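Local coordinates for putative peptide ABC-transport system periplasmic peptide-binding protein (Campylobacter jejuni, PDB 4OEV) that binds nickel(II) outside the cytoplasm, here together with oxalate, for import by an ABC-type transporter, and is related to peptide-binding proteins, at residues A280-P286 with F456-L460; G383-P387 with T477-H481; P94-S98 with N147-S151. Residue numbers count along the deposited sequence, not the author numbering.

Contact 1: A280-P286 with F456-L460; sequences AFVANHP and FLAYL
Strand 280-282 runs antiparallel to strand 454-467, their local axes 4.4 Å apart at 147°. Phe281 and Tyr459 form the hydrogen-bonded pair (Phe281 N to Tyr459 O 2.9 Å, Tyr459 N to Phe281 O 2.8 Å); Ala280-Leu460 and Val282-Ala458 flank it as non-hydrogen-bonded pairs. Ala283 N reaches Leu457 O at 2.9 Å before the chain leaves the ladder. Two large rings supply the bumps. Tyr459, chi1 near -81°, lies along the departing loop, with its CB over the face of the Phe281 ring, 3.6 Å from the centroid; the two rings are nearly parallel but slid apart. The Ala283 methyl fills the hollow between Tyr459 and Phe456, where a larger side chain would collide, its CB 3.4 Å from Tyr459 CD2 and 4.1 Å from Phe456 CB. The strands belong to an antiparallel sheet, in which Leu457 and Ala458 form a classic beta bulge opposite Arg242. Phe456 (chi1 near -78°) fills the bend of the loop: His285 CA sits over its ring, 3.8 Å from the centroid, and Pro286 CB, a compact apolar knob, is 3.7 Å from Phe456 CE1. Tyr459 OH donates to His285 O at 2.6 Å and accepts from Glu288 N.

Contact 2: G383-P387 with T477-H481; sequences GWGSP and TLGHH. With NI (nickel (II) ion), chain C; OXL (oxalate ion), chain D.
His480 loses the most surface here, followed by Pro387. Residues 383-384 end strand 379-384, and the chain stays extended through Ser386 before turning at Pro387, while 477-481 is an irregular loop running roughly the other way, the end-to-end directions 150° apart. Gly385 lies across from His480 (CA-CA 4.9 Å) and Ser386 from Gly479 (4.5 Å); one backbone hydrogen bond, His480 N to Gly385 O at 2.9 Å, joins them. With chi1 t (178°) and chi2 near 51°, the His480 ring lies against the strand end: Gly383 O and Trp384 CA stand over its face, the latter 3.9 Å from the ring centroid. Gly383 suits this place because a CB would come within 3.2 Å of His480 CE1, and Gly385, at phi/psi 146/137, adopts a backbone shape that a CB would obstruct. The result is one wall of the nickel site of this solute-binding protein. His480 NE2 binds Ni at 2.1 Å and His481 NE2 at 2.2 Å; oxalate chelates it through O3 at 2.1 Å and O4 at 2.0 Å, water 1 lies 2.0 Å from Ni, and His26 completes the coordination. Imidazole suits both tasks, since Asp240 holds His480 ND1 while NE2 faces the metal. Gly383 N gives oxalate O1 a weak hydrogen bond of 2.9 Å, and the Trp384 indole lies with its face to O4, 3.3 Å from CZ3. Farther from the metal, rigid Pro387 points into the loop: its CB is 3.9 Å from Thr477 CG2, its CG 3.5 Å from Thr477 O, and its CD 3.8 Å from Gly479 CA.

Contact 3: P94-S98 with N147-S151; sequences PKNNS and NLNTS
Residues 94-96 form a short 3-10 turn, closed by a hydrogen bond from Asn97 N to Pro94 O at 3.1 Å, after which Asn97 takes positive phi and psi (52/44), a conformation asparagine tolerates better than most residues. Opposite, 147-151 is a loop that curls back on itself: Leu148 and Asn149 have helix-like backbone angles, and Thr150 N donates to Asn147 O at 3.1 Å. The nearest CA atoms across the gap are those of Asn96 and Asn149, 6.0 Å apart. An Asx turn shapes the second loop, Asn147 OD1 accepting from Asn149 N at 3.1 Å; the same oxygen also accepts from Asn149 ND2 at 2.8 Å. The amide of Asn149, chi1 near -60°, then bridges to the first loop. Its ND2 donates to Lys95 O (3.0 Å), and its OD1 accepts from Asn97 ND2 (3.1 Å). Asparagine fits here because one short side chain offers both a donor and an acceptor. Asn96 presents OD1 to water 2 at 2.6 Å, and the same water accepts from Leu148 N at 3.1 Å; the ND2 of Asn96 is held by Ala90 O. Leu148 brings apolar bulk, its CB 3.5 Å from Asn96 OD1, and packs beyond the contact on Leu143, Asn19 and Ala21. This small, polar surface contact thus ties the connection between helices 81-92 and 101-104 to the loop that leads from helix 140-143 toward strand 163-169, with Tyr22 OH hydrogen-bonded to Asn96 O beside it.

The centres of contacts 1 and 2 are 12 Å apart and their nearest atoms about 6 Å apart, and both reach the same antiparallel sheet: strand 454-467 takes part in contact 1, and strand 379-384 ends in contact 2. Their segments alternate along the chain. Contact 2 contributes to the nickel and oxalate site, whereas contact 1 lies away from it, the side chain of Leu460 being about 9 Å from oxalate and about 10 Å from nickel. Contact 3 closes earlier in the sequence and lies at the surface, its centre 26 Å from that of contact 2 and 36 Å from that of contact 1, on the opposite side of the chain's centre from contact 1.

Contact 1: A280-P286 with F456-L460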
ATOM      1  N   ALA A 280       7.703  -9.127 -13.408  1.00 47.10           N
ATOM      2  CA  ALA A 280       6.264  -8.930 -13.184  1.00 45.86           C
ATOM      3  C   ALA A 280       5.471 -10.154 -13.639  1.00 46.84           C
ATOM      4  O   ALA A 280       5.991 -10.988 -14.382  1.00 52.21           O
ATOM      5  CB  ALA A 280       5.790  -7.688 -13.910  1.00 43.59           C
ATOM      6  N   PHE A 281       4.221 -10.265 -13.200  1.00 42.50           N
ATOM      7  CA  PHE A 281       3.351 -11.275 -13.767  1.00 40.32           C
ATOM      8  C   PHE A 281       2.002 -10.609 -14.048  1.00 38.20           C
ATOM      9  O   PHE A 281       1.661  -9.584 -13.435  1.00 43.82           O
ATOM     10  CB  PHE A 281       3.243 -12.560 -12.886  1.00 46.24           C
ATOM     11  CG  PHE A 281       2.372 -12.460 -11.624  1.00 49.26           C
ATOM     12  CD1 PHE A 281       0.972 -12.567 -11.686  1.00 47.81           C
ATOM     13  CD2 PHE A 281       2.971 -12.415 -10.343  1.00 50.42           C
ATOM     14  CE1 PHE A 281       0.189 -12.519 -10.501  1.00 47.46           C
ATOM     15  CE2 PHE A 281       2.213 -12.385  -9.161  1.00 47.18           C
ATOM     16  CZ  PHE A 281       0.827 -12.433  -9.230  1.00 48.06           C
ATOM     17  N   VAL A 282       1.295 -11.131 -15.049  1.00 40.70           N
ATOM     18  CA  VAL A 282      -0.001 -10.555 -15.440  1.00 37.51           C
ATOM     19  C   VAL A 282      -0.981 -10.582 -14.257  1.00 36.60           C
ATOM     20  O   VAL A 282      -1.110 -11.621 -13.606  1.00 39.95           O
ATOM     21  CB  VAL A 282      -0.624 -11.293 -16.621  1.00 38.97           C
ATOM     22  CG1 VAL A 282      -2.014 -10.675 -16.941  1.00 38.63           C
ATOM     23  CG2 VAL A 282       0.328 -11.246 -17.847  1.00 41.13           C
ATOM     24  N   ALA A 283      -1.640  -9.442 -13.992  1.00 36.20           N
ATOM     25  CA  ALA A 283      -2.666  -9.304 -12.976  1.00 35.23           C
ATOM     26  C   ALA A 283      -4.080  -9.321 -13.576  1.00 35.12           C
ATOM     27  O   ALA A 283      -4.319  -8.799 -14.668  1.00 33.68           O
ATOM     28  CB  ALA A 283      -2.469  -8.000 -12.171  1.00 31.63           C
ATOM     29  N   ASN A 284      -5.010  -9.872 -12.809  1.00 34.44           N
ATOM     30  CA  ASN A 284      -6.423  -9.945 -13.172  1.00 33.25           C
ATOM     31  C   ASN A 284      -7.311  -9.518 -12.024  1.00 33.57           C
ATOM     32  O   ASN A 284      -8.429  -9.076 -12.230  1.00 31.48           O
ATOM     33  CB  ASN A 284      -6.774 -11.381 -13.595  1.00 38.06           C
ATOM     34  CG  ASN A 284      -6.369 -11.663 -15.012  1.00 41.23           C
ATOM     35  OD1 ASN A 284      -6.769 -10.927 -15.924  1.00 38.20           O
ATOM     36  ND2 ASN A 284      -5.572 -12.731 -15.217  1.00 42.42           N
ATOM     37  N   HIS A 285      -6.818  -9.652 -10.804  1.00 32.45           N
ATOM     38  CA  HIS A 285      -7.618  -9.197  -9.657  1.00 34.13           C
ATOM     39  C   HIS A 285      -6.688  -8.856  -8.467  1.00 36.71           C
ATOM     40  O   HIS A 285      -5.480  -9.039  -8.578  1.00 38.59           O
ATOM     41  CB  HIS A 285      -8.688 -10.245  -9.311  1.00 30.79           C
ATOM     42  CG  HIS A 285      -8.190 -11.444  -8.556  1.00 36.23           C
ATOM     43  ND1 HIS A 285      -7.732 -11.381  -7.255  1.00 33.75           N
ATOM     44  CD2 HIS A 285      -8.179 -12.757  -8.892  1.00 36.99           C
ATOM     45  CE1 HIS A 285      -7.411 -12.588  -6.844  1.00 34.61           C
ATOM     46  NE2 HIS A 285      -7.676 -13.446  -7.813  1.00 37.77           N
ATOM     47  N   PRO A 286      -7.230  -8.306  -7.358  1.00 35.95           N
ATOM     48  CA  PRO A 286      -6.293  -7.633  -6.438  1.00 34.48           C
ATOM     49  C   PRO A 286      -5.784  -8.506  -5.286  1.00 33.74           C
ATOM     50  O   PRO A 286      -5.063  -8.010  -4.389  1.00 30.72           O
ATOM     51  CB  PRO A 286      -7.129  -6.485  -5.901  1.00 32.84           C
ATOM     52  CG  PRO A 286      -8.505  -7.055  -5.838  1.00 34.61           C
ATOM     53  CD  PRO A 286      -8.624  -8.099  -6.937  1.00 33.91           C
ATOM     54  N   PHE A 456      -6.809  -4.416 -14.696  1.00 30.56           N
ATOM     55  CA  PHE A 456      -5.639  -4.906 -13.932  1.00 32.11           C
ATOM     56  C   PHE A 456      -4.530  -5.226 -14.929  1.00 32.93           C
ATOM     57  O   PHE A 456      -4.802  -5.803 -15.969  1.00 34.29           O
ATOM     58  CB  PHE A 456      -5.960  -6.126 -13.107  1.00 29.78           C
ATOM     59  CG  PHE A 456      -6.692  -5.818 -11.845  1.00 29.11           C
ATOM     60  CD1 PHE A 456      -5.992  -5.741 -10.637  1.00 29.10           C
ATOM     61  CD2 PHE A 456      -8.044  -5.616 -11.844  1.00 28.11           C
ATOM     62  CE1 PHE A 456      -6.639  -5.478  -9.439  1.00 27.16           C
ATOM     63  CE2 PHE A 456      -8.722  -5.325 -10.600  1.00 27.80           C
ATOM     64  CZ  PHE A 456      -7.994  -5.276  -9.425  1.00 29.83           C
ATOM     65  N   LEU A 457      -3.295  -4.881 -14.605  1.00 32.13           N
ATOM     66  CA  LEU A 457      -2.219  -5.058 -15.592  1.00 29.06           C
ATOM     67  C   LEU A 457      -1.178  -6.049 -15.091  1.00 32.43           C
ATOM     68  O   LEU A 457      -1.020  -7.116 -15.683  1.00 33.62           O
ATOM     69  CB  LEU A 457      -1.592  -3.706 -15.908  1.00 26.69           C
ATOM     70  CG  LEU A 457      -2.593  -2.751 -16.572  1.00 27.46           C
ATOM     71  CD1 LEU A 457      -2.052  -1.301 -16.540  1.00 30.41           C
ATOM     72  CD2 LEU A 457      -2.809  -3.194 -18.030  1.00 32.20           C
ATOM     73  N   ALA A 458      -0.477  -5.745 -13.990  1.00 30.06           N
ATOM     74  CA  ALA A 458       0.590  -6.640 -13.585  1.00 29.13           C
ATOM     75  C   ALA A 458       0.943  -6.528 -12.083  1.00 29.22           C
ATOM     76  O   ALA A 458       0.842  -5.451 -11.500  1.00 32.36           O
ATOM     77  CB  ALA A 458       1.837  -6.381 -14.405  1.00 28.18           C
ATOM     78  N   TYR A 459       1.374  -7.641 -11.510  1.00 31.83           N
ATOM     79  CA  TYR A 459       2.007  -7.674 -10.185  1.00 31.58           C
ATOM     80  C   TYR A 459       3.520  -7.490 -10.357  1.00 33.07           C
ATOM     81  O   TYR A 459       4.095  -8.039 -11.280  1.00 34.56           O
ATOM     82  CB  TYR A 459       1.724  -8.994  -9.485  1.00 32.74           C
ATOM     83  CG  TYR A 459       0.354  -9.040  -8.821  1.00 32.53           C
ATOM     84  CD1 TYR A 459       0.205  -8.793  -7.462  1.00 33.71           C
ATOM     85  CD2 TYR A 459      -0.777  -9.384  -9.544  1.00 32.71           C
ATOM     86  CE1 TYR A 459      -1.056  -8.863  -6.835  1.00 34.07           C
ATOM     87  CE2 TYR A 459      -2.049  -9.437  -8.936  1.00 32.58           C
ATOM     88  CZ  TYR A 459      -2.178  -9.190  -7.589  1.00 32.28           C
ATOM     89  OH  TYR A 459      -3.425  -9.246  -6.995  1.00 30.88           O
ATOM     90  N   LEU A 460       4.133  -6.670  -9.504  1.00 31.18           N
ATOM     91  CA  LEU A 460       5.541  -6.304  -9.646  1.00 33.02           C
ATOM     92  C   LEU A 460       6.504  -7.021  -8.689  1.00 34.32           C
ATOM     93  O   LEU A 460       6.167  -7.279  -7.511  1.00 31.53           O
ATOM     94  CB  LEU A 460       5.685  -4.803  -9.431  1.00 33.92           C
ATOM     95  CG  LEU A 460       4.776  -3.904 -10.212  1.00 33.50           C
ATOM     96  CD1 LEU A 460       5.106  -2.481  -9.810  1.00 32.04           C
ATOM     97  CD2 LEU A 460       5.023  -4.111 -11.751  1.00 32.91           C
TER

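Contact 2: G383-P387 with T477-H481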
ATOM      1  N   GLY A 383      -1.960   1.879  -8.324  1.00 23.92           N
ATOM      2  CA  GLY A 383      -1.330   0.666  -7.862  1.00 20.26           C
ATOM      3  C   GLY A 383      -1.830   0.496  -6.385  1.00 23.36           C
ATOM      4  O   GLY A 383      -2.166   1.509  -5.776  1.00 25.83           O
ATOM      5  N   TRP A 384      -1.939  -0.741  -5.895  1.00 27.45           N
ATOM      6  CA  TRP A 384      -2.267  -1.039  -4.459  1.00 24.49           C
ATOM      7  C   TRP A 384      -1.719  -2.397  -4.163  1.00 24.14           C
ATOM      8  O   TRP A 384      -1.284  -3.082  -5.067  1.00 27.10           O
ATOM      9  CB  TRP A 384      -3.793  -1.063  -4.176  1.00 23.23           C
ATOM     10  CG  TRP A 384      -4.513   0.199  -4.411  1.00 26.75           C
ATOM     11  CD1 TRP A 384      -5.447   0.454  -5.406  1.00 30.98           C
ATOM     12  CD2 TRP A 384      -4.379   1.390  -3.671  1.00 28.77           C
ATOM     13  NE1 TRP A 384      -5.878   1.761  -5.309  1.00 31.15           N
ATOM     14  CE2 TRP A 384      -5.254   2.341  -4.233  1.00 29.51           C
ATOM     15  CE3 TRP A 384      -3.640   1.743  -2.531  1.00 34.38           C
ATOM     16  CZ2 TRP A 384      -5.379   3.632  -3.714  1.00 29.01           C
ATOM     17  CZ3 TRP A 384      -3.757   3.031  -2.036  1.00 35.20           C
ATOM     18  CH2 TRP A 384      -4.632   3.943  -2.612  1.00 32.28           C
ATOM     19  N   GLY A 385      -1.757  -2.831  -2.896  1.00 26.29           N
ATOM     20  CA  GLY A 385      -1.414  -4.213  -2.627  1.00 26.72           C
ATOM     21  C   GLY A 385      -0.712  -4.374  -1.274  1.00 29.22           C
ATOM     22  O   GLY A 385       0.147  -3.561  -0.922  1.00 32.86           O
ATOM     23  N   SER A 386      -1.085  -5.394  -0.518  1.00 30.44           N
ATOM     24  CA  SER A 386      -0.482  -5.601   0.837  1.00 27.69           C
ATOM     25  C   SER A 386      -0.287  -7.085   0.988  1.00 28.72           C
ATOM     26  O   SER A 386      -1.129  -7.889   0.557  1.00 32.59           O
ATOM     27  CB  SER A 386      -1.371  -4.998   1.947  1.00 29.72           C
ATOM     28  OG  SER A 386      -0.809  -5.214   3.293  1.00 34.25           O
ATOM     29  N   PRO A 387       0.825  -7.479   1.601  1.00 30.91           N
ATOM     30  CA  PRO A 387       1.050  -8.887   1.868  1.00 30.73           C
ATOM     31  C   PRO A 387       0.307  -9.308   3.150  1.00 32.09           C
ATOM     32  O   PRO A 387       0.293 -10.481   3.505  1.00 34.05           O
ATOM     33  CB  PRO A 387       2.563  -8.969   2.065  1.00 32.74           C
ATOM     34  CG  PRO A 387       2.909  -7.652   2.647  1.00 35.21           C
ATOM     35  CD  PRO A 387       1.930  -6.638   2.089  1.00 32.72           C
ATOM     36  N   THR A 477       8.083 -10.579   1.493  1.00 43.00           N
ATOM     37  CA  THR A 477       7.085 -10.164   0.522  1.00 38.47           C
ATOM     38  C   THR A 477       6.696  -8.722   0.804  1.00 38.89           C
ATOM     39  O   THR A 477       6.193  -8.392   1.883  1.00 41.29           O
ATOM     40  CB  THR A 477       5.888 -11.106   0.536  1.00 37.23           C
ATOM     41  OG1 THR A 477       6.379 -12.417   0.268  1.00 41.82           O
ATOM     42  CG2 THR A 477       4.871 -10.743  -0.574  1.00 36.93           C
ATOM     43  N   LEU A 478       6.958  -7.861  -0.176  1.00 31.90           N
ATOM     44  CA  LEU A 478       6.749  -6.429  -0.024  1.00 33.62           C
ATOM     45  C   LEU A 478       5.297  -6.053  -0.329  1.00 33.44           C
ATOM     46  O   LEU A 478       4.497  -6.889  -0.814  1.00 30.48           O
ATOM     47  CB  LEU A 478       7.701  -5.635  -0.946  1.00 34.44           C
ATOM     48  CG  LEU A 478       9.197  -5.911  -0.664  1.00 35.83           C
ATOM     49  CD1 LEU A 478      10.098  -4.977  -1.453  1.00 36.71           C
ATOM     50  CD2 LEU A 478       9.536  -5.859   0.885  1.00 34.52           C
ATOM     51  N   GLY A 479       4.958  -4.803  -0.015  1.00 34.67           N
ATOM     52  CA  GLY A 479       3.652  -4.255  -0.323  1.00 32.79           C
ATOM     53  C   GLY A 479       3.798  -3.226  -1.418  1.00 32.48           C
ATOM     54  O   GLY A 479       4.830  -3.135  -2.103  1.00 32.11           O
ATOM     55  N   HIS A 480       2.732  -2.470  -1.560  1.00 28.74           N
ATOM     56  CA  HIS A 480       2.596  -1.361  -2.491  1.00 30.11           C
ATOM     57  C   HIS A 480       3.764  -0.367  -2.322  1.00 33.38           C
ATOM     58  O   HIS A 480       4.151  -0.030  -1.187  1.00 30.65           O
ATOM     59  CB  HIS A 480       1.235  -0.731  -2.244  1.00 28.63           C
ATOM     60  CG  HIS A 480       0.951   0.455  -3.079  1.00 26.25           C
ATOM     61  ND1 HIS A 480       1.106   0.447  -4.458  1.00 23.27           N
ATOM     62  CD2 HIS A 480       0.512   1.692  -2.752  1.00 26.27           C
ATOM     63  CE1 HIS A 480       0.787   1.634  -4.936  1.00 25.81           C
ATOM     64  NE2 HIS A 480       0.401   2.413  -3.942  1.00 21.15           N
ATOM     65  N   HIS A 481       4.362   0.007  -3.458  1.00 29.36           N
ATOM     66  CA  HIS A 481       5.588   0.809  -3.580  1.00 29.37           C
ATOM     67  C   HIS A 481       6.804   0.126  -2.995  1.00 31.59           C
ATOM     68  O   HIS A 481       7.797   0.793  -2.771  1.00 33.63           O
ATOM     69  CB  HIS A 481       5.488   2.213  -2.939  1.00 28.10           C
ATOM     70  CG  HIS A 481       4.453   3.110  -3.564  1.00 31.05           C
ATOM     71  ND1 HIS A 481       4.656   3.792  -4.756  1.00 35.12           N
ATOM     72  CD2 HIS A 481       3.218   3.469  -3.132  1.00 30.24           C
ATOM     73  CE1 HIS A 481       3.574   4.508  -5.038  1.00 32.61           C
ATOM     74  NE2 HIS A 481       2.691   4.336  -4.062  1.00 34.50           N
TER
HETATM   75 NI    NI C 501       0.520   4.493  -3.892  1.00 27.31          NI
HETATM   76  C1  OXL D 502      -0.946   4.670  -6.270  1.00 25.78           C
HETATM   77  C2  OXL D 502      -1.855   4.952  -5.079  1.00 32.00           C
HETATM   78  O1  OXL D 502      -1.367   4.571  -7.499  1.00 25.19           O
HETATM   79  O2  OXL D 502      -2.877   5.622  -5.314  1.00 35.76           O
HETATM   80  O3  OXL D 502       0.270   4.581  -6.004  1.00 21.77           O
HETATM   81  O4  OXL D 502      -1.520   4.662  -3.871  1.00 26.96           O
HETATM   82  O   HOH W   1       0.735   6.454  -3.888  1.00 17.81           O

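Contact 3: P94-S98 with N147-S151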
ATOM      1  N   PRO A  94     -13.869   9.125  15.847  1.00 44.86           N
ATOM      2  CA  PRO A  94     -14.078   9.809  14.568  1.00 44.57           C
ATOM      3  C   PRO A  94     -13.451  11.208  14.506  1.00 44.89           C
ATOM      4  O   PRO A  94     -13.042  11.650  13.431  1.00 39.65           O
ATOM      5  CB  PRO A  94     -15.626   9.921  14.468  1.00 45.45           C
ATOM      6  CG  PRO A  94     -16.165   8.841  15.362  1.00 45.61           C
ATOM      7  CD  PRO A  94     -15.145   8.775  16.510  1.00 46.29           C
ATOM      8  N   LYS A  95     -13.297  11.856  15.651  1.00 42.62           N
ATOM      9  CA  LYS A  95     -12.763  13.213  15.680  1.00 48.21           C
ATOM     10  C   LYS A  95     -11.270  13.218  15.353  1.00 48.23           C
ATOM     11  O   LYS A  95     -10.685  14.284  15.140  1.00 49.40           O
ATOM     12  CB  LYS A  95     -13.056  13.883  17.029  1.00 54.24           C
ATOM     13  CG  LYS A  95     -14.502  14.338  17.166  1.00 58.29           C
ATOM     14  CD  LYS A  95     -14.753  15.320  18.327  1.00 63.59           C
ATOM     15  CE  LYS A  95     -14.449  14.698  19.696  1.00 65.15           C
ATOM     16  NZ  LYS A  95     -15.143  15.389  20.823  1.00 68.25           N
ATOM     17  N   ASN A  96     -10.653  12.038  15.323  1.00 41.97           N
ATOM     18  CA  ASN A  96      -9.239  11.977  14.940  1.00 42.72           C
ATOM     19  C   ASN A  96      -9.012  11.761  13.444  1.00 41.11           C
ATOM     20  O   ASN A  96      -7.881  11.937  12.971  1.00 38.92           O
ATOM     21  CB  ASN A  96      -8.488  10.884  15.699  1.00 43.02           C
ATOM     22  CG  ASN A  96      -8.286  11.230  17.140  1.00 46.45           C
ATOM     23  OD1 ASN A  96      -8.186  12.410  17.477  1.00 48.41           O
ATOM     24  ND2 ASN A  96      -8.203  10.220  18.002  1.00 45.12           N
ATOM     25  N   ASN A  97     -10.066  11.417  12.701  1.00 39.38           N
ATOM     26  CA  ASN A  97      -9.970  11.233  11.237  1.00 42.94           C
ATOM     27  C   ASN A  97      -8.851  10.294  10.803  1.00 39.82           C
ATOM     28  O   ASN A  97      -8.155  10.544   9.817  1.00 42.22           O
ATOM     29  CB  ASN A  97      -9.817  12.595  10.537  1.00 42.91           C
ATOM     30  CG  ASN A  97     -10.900  13.568  10.967  1.00 45.65           C
ATOM     31  OD1 ASN A  97     -12.064  13.348  10.690  1.00 45.06           O
ATOM     32  ND2 ASN A  97     -10.520  14.620  11.701  1.00 44.19           N
ATOM     33  N   SER A  98      -8.729   9.173  11.509  1.00 40.55           N
ATOM     34  CA  SER A  98      -7.608   8.252  11.332  1.00 39.08           C
ATOM     35  C   SER A  98      -7.646   7.556   9.992  1.00 35.89           C
ATOM     36  O   SER A  98      -8.716   7.182   9.532  1.00 34.41           O
ATOM     37  CB  SER A  98      -7.602   7.215  12.451  1.00 38.07           C
ATOM     38  OG  SER A  98      -6.565   6.279  12.205  1.00 38.13           O
ATOM     39  N   ASN A 147      -4.588  17.561  20.301  1.00 57.96           N
ATOM     40  CA  ASN A 147      -5.367  17.329  19.085  1.00 50.56           C
ATOM     41  C   ASN A 147      -4.520  16.486  18.167  1.00 48.77           C
ATOM     42  O   ASN A 147      -3.571  16.972  17.559  1.00 48.44           O
ATOM     43  CB  ASN A 147      -5.767  18.645  18.442  1.00 50.60           C
ATOM     44  CG  ASN A 147      -6.698  18.463  17.242  1.00 52.43           C
ATOM     45  OD1 ASN A 147      -6.796  17.378  16.655  1.00 51.25           O
ATOM     46  ND2 ASN A 147      -7.427  19.519  16.916  1.00 51.62           N
ATOM     47  N   LEU A 148      -4.860  15.204  18.079  1.00 47.73           N
ATOM     48  CA  LEU A 148      -4.057  14.258  17.353  1.00 47.91           C
ATOM     49  C   LEU A 148      -3.847  14.693  15.898  1.00 47.90           C
ATOM     50  O   LEU A 148      -2.830  14.352  15.288  1.00 46.62           O
ATOM     51  CB  LEU A 148      -4.700  12.874  17.409  1.00 45.43           C
ATOM     52  CG  LEU A 148      -3.744  11.728  17.039  1.00 46.93           C
ATOM     53  CD1 LEU A 148      -2.713  11.506  18.174  1.00 49.35           C
ATOM     54  CD2 LEU A 148      -4.525  10.465  16.733  1.00 43.36           C
ATOM     55  N   ASN A 149      -4.809  15.437  15.357  1.00 49.01           N
ATOM     56  CA  ASN A 149      -4.764  15.894  13.969  1.00 46.33           C
ATOM     57  C   ASN A 149      -3.630  16.859  13.646  1.00 47.40           C
ATOM     58  O   ASN A 149      -3.035  16.794  12.565  1.00 47.56           O
ATOM     59  CB  ASN A 149      -6.094  16.567  13.570  1.00 44.64           C
ATOM     60  CG  ASN A 149      -7.293  15.629  13.692  1.00 43.27           C
ATOM     61  OD1 ASN A 149      -7.576  14.875  12.780  1.00 40.28           O
ATOM     62  ND2 ASN A 149      -8.033  15.733  14.790  1.00 45.82           N
ATOM     63  N   THR A 150      -3.341  17.760  14.578  1.00 51.24           N
ATOM     64  CA  THR A 150      -2.463  18.876  14.268  1.00 50.21           C
ATOM     65  C   THR A 150      -1.289  19.002  15.231  1.00 53.03           C
ATOM     66  O   THR A 150      -0.514  19.936  15.118  1.00 56.82           O
ATOM     67  CB  THR A 150      -3.262  20.188  14.266  1.00 47.73           C
ATOM     68  OG1 THR A 150      -3.920  20.338  15.525  1.00 49.97           O
ATOM     69  CG2 THR A 150      -4.365  20.182  13.157  1.00 49.50           C
ATOM     70  N   SER A 151      -1.158  18.068  16.168  1.00 53.52           N
ATOM     71  CA  SER A 151      -0.157  18.166  17.262  1.00 54.18           C
ATOM     72  C   SER A 151       1.253  18.306  16.704  1.00 55.19           C
ATOM     73  O   SER A 151       1.551  17.741  15.649  1.00 51.07           O
ATOM     74  CB  SER A 151      -0.225  16.932  18.158  1.00 53.49           C
ATOM     75  OG  SER A 151       0.710  16.987  19.237  1.00 55.99           O
TER
HETATM   76  O   HOH W   2      -7.199  13.743  19.472  1.00 52.52           O